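Long-range contacts in bacterioferritin comigratory protein (Xylella fastidiosa, PDB 3IXR), which probably reduces hydrogen peroxide and organic hydroperoxides using electrons from thiols, as a PrxQ-type peroxiredoxin of the AhpC/TSA family: residues Leu54-Tyr59 / Leu89-Asp94; Glu70-Asn75 / Gln106-Pro111. The protein carries 1 engineered substitution. All coordinates share one frame; numbering follows the deposited sequence.

Interaction 1: residues Leu54-Tyr59 / Leu89-Asp94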
loop_
_atom_site.group_PDB
_atom_site.type_symbol
_atom_site.label_atom_id
_atom_site.label_comp_id
_atom_site.label_asym_id
_atom_site.label_seq_id
_atom_site.Cartn_x
_atom_site.Cartn_y
_atom_site.Cartn_z
ATOM N N LEU A 54 1.997 9.154 3.239
ATOM C CA LEU A 54 1.186 8.043 2.732
ATOM C C LEU A 54 1.875 6.670 2.993
ATOM O O LEU A 54 3.059 6.484 2.706
ATOM C CB LEU A 54 1.034 8.219 1.199
ATOM C CG LEU A 54 0.187 7.126 0.518
ATOM C CD1 LEU A 54 -1.253 7.044 1.147
ATOM C CD2 LEU A 54 0.240 7.273 -0.994
ATOM N N VAL A 55 1.106 5.765 3.588
ATOM C CA VAL A 55 1.536 4.364 3.682
ATOM C C VAL A 55 0.890 3.630 2.553
ATOM O O VAL A 55 -0.336 3.492 2.540
ATOM C CB VAL A 55 1.105 3.673 4.991
ATOM C CG1 VAL A 55 1.617 2.190 4.995
ATOM C CG2 VAL A 55 1.804 4.468 6.264
ATOM N N LEU A 56 1.713 3.186 1.619
ATOM C CA LEU A 56 1.197 2.466 0.450
ATOM C C LEU A 56 1.643 0.983 0.621
ATOM O O LEU A 56 2.822 0.634 0.561
ATOM C CB LEU A 56 1.818 3.077 -0.797
ATOM C CG LEU A 56 1.256 2.547 -2.110
ATOM C CD1 LEU A 56 -0.189 3.136 -2.280
ATOM C CD2 LEU A 56 2.175 3.111 -3.210
ATOM N N TYR A 57 0.654 0.154 0.973
ATOM C CA TYR A 57 0.993 -1.264 1.294
ATOM C C TYR A 57 0.459 -2.213 0.202
ATOM O O TYR A 57 -0.767 -2.139 -0.134
ATOM C CB TYR A 57 0.583 -1.635 2.738
ATOM C CG TYR A 57 -0.861 -2.140 2.917
ATOM C CD1 TYR A 57 -1.847 -1.255 3.385
ATOM C CD2 TYR A 57 -1.162 -3.533 2.746
ATOM C CE1 TYR A 57 -3.174 -1.721 3.593
ATOM C CE2 TYR A 57 -2.452 -3.995 2.918
ATOM C CZ TYR A 57 -3.434 -3.083 3.419
ATOM O OH TYR A 57 -4.805 -3.413 3.637
ATOM N N PHE A 58 1.376 -2.994 -0.339
ATOM C CA PHE A 58 0.993 -3.999 -1.374
ATOM C C PHE A 58 0.808 -5.366 -0.766
ATOM O O PHE A 58 1.663 -5.810 0.043
ATOM C CB PHE A 58 2.114 -4.116 -2.425
ATOM C CG PHE A 58 2.355 -2.821 -3.226
ATOM C CD1 PHE A 58 3.052 -1.699 -2.727
ATOM C CD2 PHE A 58 1.839 -2.760 -4.531
ATOM C CE1 PHE A 58 3.243 -0.507 -3.499
ATOM C CE2 PHE A 58 2.065 -1.557 -5.333
ATOM C CZ PHE A 58 2.714 -0.422 -4.793
ATOM N N TYR A 59 -0.258 -6.082 -1.155
ATOM C CA TYR A 59 -0.477 -7.419 -0.650
ATOM C C TYR A 59 -0.867 -8.289 -1.824
ATOM O O TYR A 59 -1.352 -7.783 -2.846
ATOM C CB TYR A 59 -1.598 -7.394 0.413
ATOM C CG TYR A 59 -2.879 -6.894 -0.054
ATOM C CD1 TYR A 59 -3.840 -7.802 -0.492
ATOM C CD2 TYR A 59 -3.169 -5.518 -0.076
ATOM C CE1 TYR A 59 -5.079 -7.308 -0.975
ATOM C CE2 TYR A 59 -4.422 -4.973 -0.530
ATOM C CZ TYR A 59 -5.329 -5.899 -1.000
ATOM O OH TYR A 59 -6.508 -5.377 -1.430
ATOM N N LEU A 89 -3.146 3.351 2.169
ATOM C CA LEU A 89 -3.821 2.799 0.987
ATOM C C LEU A 89 -3.262 1.413 0.781
ATOM O O LEU A 89 -2.022 1.228 0.681
ATOM C CB LEU A 89 -3.388 3.618 -0.250
ATOM C CG LEU A 89 -4.135 4.835 -0.711
ATOM C CD1 LEU A 89 -3.479 5.116 -2.116
ATOM C CD2 LEU A 89 -5.644 4.523 -0.901
ATOM N N GLY A 90 -4.145 0.397 0.656
ATOM C CA GLY A 90 -3.665 -0.926 0.306
ATOM C C GLY A 90 -3.769 -1.094 -1.240
ATOM O O GLY A 90 -4.586 -0.394 -1.896
ATOM N N VAL A 91 -3.002 -1.993 -1.754
ATOM C CA VAL A 91 -2.907 -2.295 -3.224
ATOM C C VAL A 91 -2.785 -3.757 -3.563
ATOM O O VAL A 91 -1.917 -4.491 -3.011
ATOM C CB VAL A 91 -1.657 -1.594 -3.814
ATOM C CG1 VAL A 91 -1.723 -1.672 -5.388
ATOM C CG2 VAL A 91 -1.533 -0.123 -3.374
ATOM N N SER A 92 -3.639 -4.260 -4.496
ATOM C CA SER A 92 -3.365 -5.561 -5.188
ATOM C C SER A 92 -3.926 -5.399 -6.576
ATOM O O SER A 92 -4.432 -4.353 -6.843
ATOM C CB SER A 92 -4.090 -6.700 -4.468
ATOM O OG SER A 92 -5.481 -6.699 -4.744
ATOM N N ARG A 93 -3.762 -6.417 -7.399
ATOM C CA ARG A 93 -4.245 -6.273 -8.790
ATOM C C ARG A 93 -5.712 -6.772 -8.872
ATOM O O ARG A 93 -6.288 -6.852 -9.983
ATOM C CB ARG A 93 -3.389 -7.103 -9.669
ATOM C CG ARG A 93 -1.963 -6.652 -9.730
ATOM C CD ARG A 93 -1.433 -7.930 -8.871
ATOM N NE ARG A 93 -0.786 -8.701 -9.889
ATOM C CZ ARG A 93 -0.415 -9.960 -10.095
ATOM N NH1 ARG A 93 -0.428 -11.008 -9.262
ATOM N NH2 ARG A 93 0.133 -10.108 -11.311
ATOM N N ASP A 94 -6.368 -7.062 -7.776
ATOM C CA ASP A 94 -7.780 -7.538 -7.851
ATOM C C ASP A 94 -8.684 -6.411 -8.277
ATOM O O ASP A 94 -8.376 -5.244 -8.236
ATOM C CB ASP A 94 -8.243 -8.002 -6.431
ATOM C CG ASP A 94 -7.486 -9.220 -5.995
ATOM O OD1 ASP A 94 -7.653 -10.288 -6.622
ATOM O OD2 ASP A 94 -6.634 -9.094 -5.032
#
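G90 lies under the ring of Y57. Its CA meets the ring face, 3.6 Å from the Y57 ring centroid, nearest to CE1. G90 has no side chain, and the Y57 ring lies directly against its backbone. The ring reaches it because CG of Y57 sits between the backbone N and the carbonyl carbon (chi1 87°). Y59 repeats the pattern two residues on: S92 CB packs over its ring face, 4.0 Å from the centroid, and the C of G90 lies at the ring edge. Four backbone bonds join the strands: L89 N to V55 O, Y57 N to L89 O, V91 N to Y57 O and Y59 N to V91 O. The third is the most bent, at 133°. This is the parallel pairing of a beta-alpha-beta unit in the thioredoxin-like fold of peroxiredoxins, with helix 65-82 as the crossover. The other sheet face carries L56, F58, L89 and V91. CD1 of L56 is the bump that sits in the notch between L89 CB and V91 CG2, touching them at 3.8 Å and 3.7 Å. V91 lies alongside F58, with V91 CB 3.8 Å from F58 CD2. At the end of the strand, S92 OG forms an ST turn by accepting from D94 N, and gives its proton to D94 OD2. D62 holds Y59 OH and, through its backbone N, D94 OD2.

Interaction 2: residues Glu70-Asn75 / Gln106-Pro111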
loop_
_atom_site.group_PDB
_atom_site.type_symbol
_atom_site.label_atom_id
_atom_site.label_comp_id
_atom_site.label_asym_id
_atom_site.label_seq_id
_atom_site.Cartn_x
_atom_site.Cartn_y
_atom_site.Cartn_z
ATOM N N GLU A 70 -3.438 -8.375 7.580
ATOM C CA GLU A 70 -2.761 -7.100 7.375
ATOM C C GLU A 70 -3.705 -5.864 7.334
ATOM O O GLU A 70 -3.447 -4.851 7.940
ATOM C CB GLU A 70 -1.866 -7.128 6.097
ATOM C CG GLU A 70 -1.008 -5.872 5.952
ATOM C CD GLU A 70 -0.047 -5.980 4.803
ATOM O OE1 GLU A 70 -0.202 -6.872 3.915
ATOM O OE2 GLU A 70 0.886 -5.143 4.770
ATOM N N GLY A 71 -4.812 -6.022 6.566
ATOM C CA GLY A 71 -5.816 -4.965 6.492
ATOM C C GLY A 71 -6.399 -4.567 7.835
ATOM O O GLY A 71 -6.640 -3.453 8.124
ATOM N N LEU A 72 -6.748 -5.600 8.570
ATOM C CA LEU A 72 -7.286 -5.354 9.892
ATOM C C LEU A 72 -6.326 -4.687 10.856
ATOM O O LEU A 72 -6.785 -3.763 11.644
ATOM C CB LEU A 72 -7.818 -6.649 10.533
ATOM C CG LEU A 72 -9.076 -7.265 9.790
ATOM C CD1 LEU A 72 -9.267 -8.677 10.344
ATOM C CD2 LEU A 72 -10.343 -6.350 10.034
ATOM N N GLU A 73 -5.057 -5.009 10.763
ATOM C CA GLU A 73 -4.084 -4.359 11.611
ATOM C C GLU A 73 -3.894 -2.916 11.255
ATOM O O GLU A 73 -3.789 -2.056 12.133
ATOM C CB GLU A 73 -2.767 -5.133 11.653
ATOM C CG GLU A 73 -2.978 -6.534 12.286
ATOM C CD GLU A 73 -1.701 -7.209 12.699
ATOM O OE1 GLU A 73 -0.603 -6.744 12.394
ATOM O OE2 GLU A 73 -1.803 -8.303 13.342
ATOM N N PHE A 74 -3.861 -2.604 9.953
ATOM C CA PHE A 74 -3.883 -1.212 9.585
ATOM C C PHE A 74 -5.196 -0.504 9.981
ATOM O O PHE A 74 -5.174 0.626 10.393
ATOM C CB PHE A 74 -3.638 -1.064 8.074
ATOM C CG PHE A 74 -2.208 -1.036 7.700
ATOM C CD1 PHE A 74 -1.329 -0.043 8.149
ATOM C CD2 PHE A 74 -1.729 -2.119 6.935
ATOM C CE1 PHE A 74 0.085 -0.107 7.811
ATOM C CE2 PHE A 74 -0.413 -2.255 6.538
ATOM C CZ PHE A 74 0.557 -1.204 6.948
ATOM N N ASN A 75 -6.348 -1.194 9.877
ATOM C CA ASN A 75 -7.601 -0.556 10.074
ATOM C C ASN A 75 -7.697 -0.093 11.580
ATOM O O ASN A 75 -8.177 1.038 11.860
ATOM C CB ASN A 75 -8.688 -1.582 9.749
ATOM C CG ASN A 75 -10.002 -0.888 9.400
ATOM O OD1 ASN A 75 -10.059 0.104 8.644
ATOM N ND2 ASN A 75 -11.048 -1.370 10.029
ATOM N N GLN A 106 -14.648 -7.210 5.725
ATOM C CA GLN A 106 -13.705 -6.945 6.887
ATOM C C GLN A 106 -13.989 -5.683 7.644
ATOM O O GLN A 106 -13.321 -5.453 8.686
ATOM C CB GLN A 106 -12.252 -6.961 6.361
ATOM C CG GLN A 106 -11.822 -8.192 5.600
ATOM C CD GLN A 106 -11.775 -9.503 6.445
ATOM O OE1 GLN A 106 -11.556 -9.417 7.628
ATOM N NE2 GLN A 106 -11.903 -10.672 5.822
ATOM N N GLY A 107 -14.779 -4.761 7.084
ATOM C CA GLY A 107 -15.022 -3.472 7.615
ATOM C C GLY A 107 -13.886 -2.492 7.526
ATOM O O GLY A 107 -13.704 -1.589 8.406
ATOM N N PHE A 108 -13.110 -2.600 6.442
ATOM C CA PHE A 108 -12.031 -1.622 6.268
ATOM C C PHE A 108 -12.562 -0.191 6.060
ATOM O O PHE A 108 -13.562 0.051 5.289
ATOM C CB PHE A 108 -11.162 -1.957 5.031
ATOM C CG PHE A 108 -10.433 -3.250 5.109
ATOM C CD1 PHE A 108 -10.125 -3.886 6.353
ATOM C CD2 PHE A 108 -10.053 -3.893 3.916
ATOM C CE1 PHE A 108 -9.417 -5.069 6.382
ATOM C CE2 PHE A 108 -9.310 -5.119 3.911
ATOM C CZ PHE A 108 -9.012 -5.753 5.183
ATOM N N THR A 109 -11.890 0.751 6.697
ATOM C CA THR A 109 -12.293 2.186 6.589
ATOM C C THR A 109 -11.405 3.001 5.641
ATOM O O THR A 109 -11.733 4.149 5.333
ATOM C CB THR A 109 -12.456 2.903 7.969
ATOM O OG1 THR A 109 -11.270 2.790 8.704
ATOM C CG2 THR A 109 -13.505 2.282 8.758
ATOM N N PHE A 110 -10.294 2.422 5.199
ATOM C CA PHE A 110 -9.387 3.073 4.229
ATOM C C PHE A 110 -9.566 2.365 2.854
ATOM O O PHE A 110 -10.107 1.241 2.754
ATOM C CB PHE A 110 -7.909 2.924 4.763
ATOM C CG PHE A 110 -7.516 1.482 4.939
ATOM C CD1 PHE A 110 -6.973 0.723 3.871
ATOM C CD2 PHE A 110 -7.721 0.838 6.119
ATOM C CE1 PHE A 110 -6.619 -0.605 3.924
ATOM C CE2 PHE A 110 -7.356 -0.573 6.208
ATOM C CZ PHE A 110 -6.824 -1.326 5.106
ATOM N N PRO A 111 -9.121 3.011 1.814
ATOM C CA PRO A 111 -9.362 2.464 0.498
ATOM C C PRO A 111 -8.376 1.434 0.020
ATOM O O PRO A 111 -7.236 1.457 0.497
ATOM C CB PRO A 111 -9.174 3.728 -0.424
ATOM C CG PRO A 111 -9.216 4.893 0.457
ATOM C CD PRO A 111 -8.581 4.389 1.733
HETATM O O HOH W 1 -10.590 2.209 11.187
#
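The edge of the F110 ring meets the helix: G71 O lies near the ring plane, 3.5 Å from F110 CE2, and N75 CB is also at the edge. F108 CB lies over one face of this ring. The F108 ring has Q106 CB over one face and F110 CZ over the opposite face. It pushes obliquely against the helix backbone, with F108 CE1 3.4 Å from G71 C. G71 has no side chain, and F108 CZ comes 3.5 Å from G71 CA. L72 crosses F108 at about a right angle, and L72 CD2 lies 3.4 Å from Q106 O. N75 supplies the polar grip. With CG anti to the backbone N (chi1 -158°), its amide extends to the loop. N75 OD1 accepts from T109 N at 2.7 Å, the donor tilted 29° from the carbonyl plane. T109 OG1 is also 2.9 Å from N75 OD1. N75 ND2 makes a weak bond to G107 O, 3.1 Å long. Water 1 donates to N75 O and bonds T109 OG1. The contact thus ties helix 65-82 to the turn that leaves helix 96-106, where G107 has positive phi. F102 of that helix meets F108 edge-to-face, while F110 packs on L78 of helix 65-82 and V88 of strand 86-92.

Overall arrangement
Interactions 1 and 2 have centres 11 Å apart. They are joined through helix 65-82, which links the strands of interaction 1 in sequence and carries residues 70-75 of interaction 2. The loop 106-111 runs on into strand 112-114, which pairs in parallel with strand 86-92. G90 N lies 3.3 Å from P111 O, a probable hydrogen bond. The Y57 ring bridges the two contacts: Y57 OH is 3.3 Å from F110 CZ and 3.4 Å from G71 CA, and the ring stacks with F74. Y59 touches S67 of helix 65-82, probably the engineered serine in place of the peroxidatic cysteine. E70, next to the face used in interaction 2, makes a salt bridge with R142.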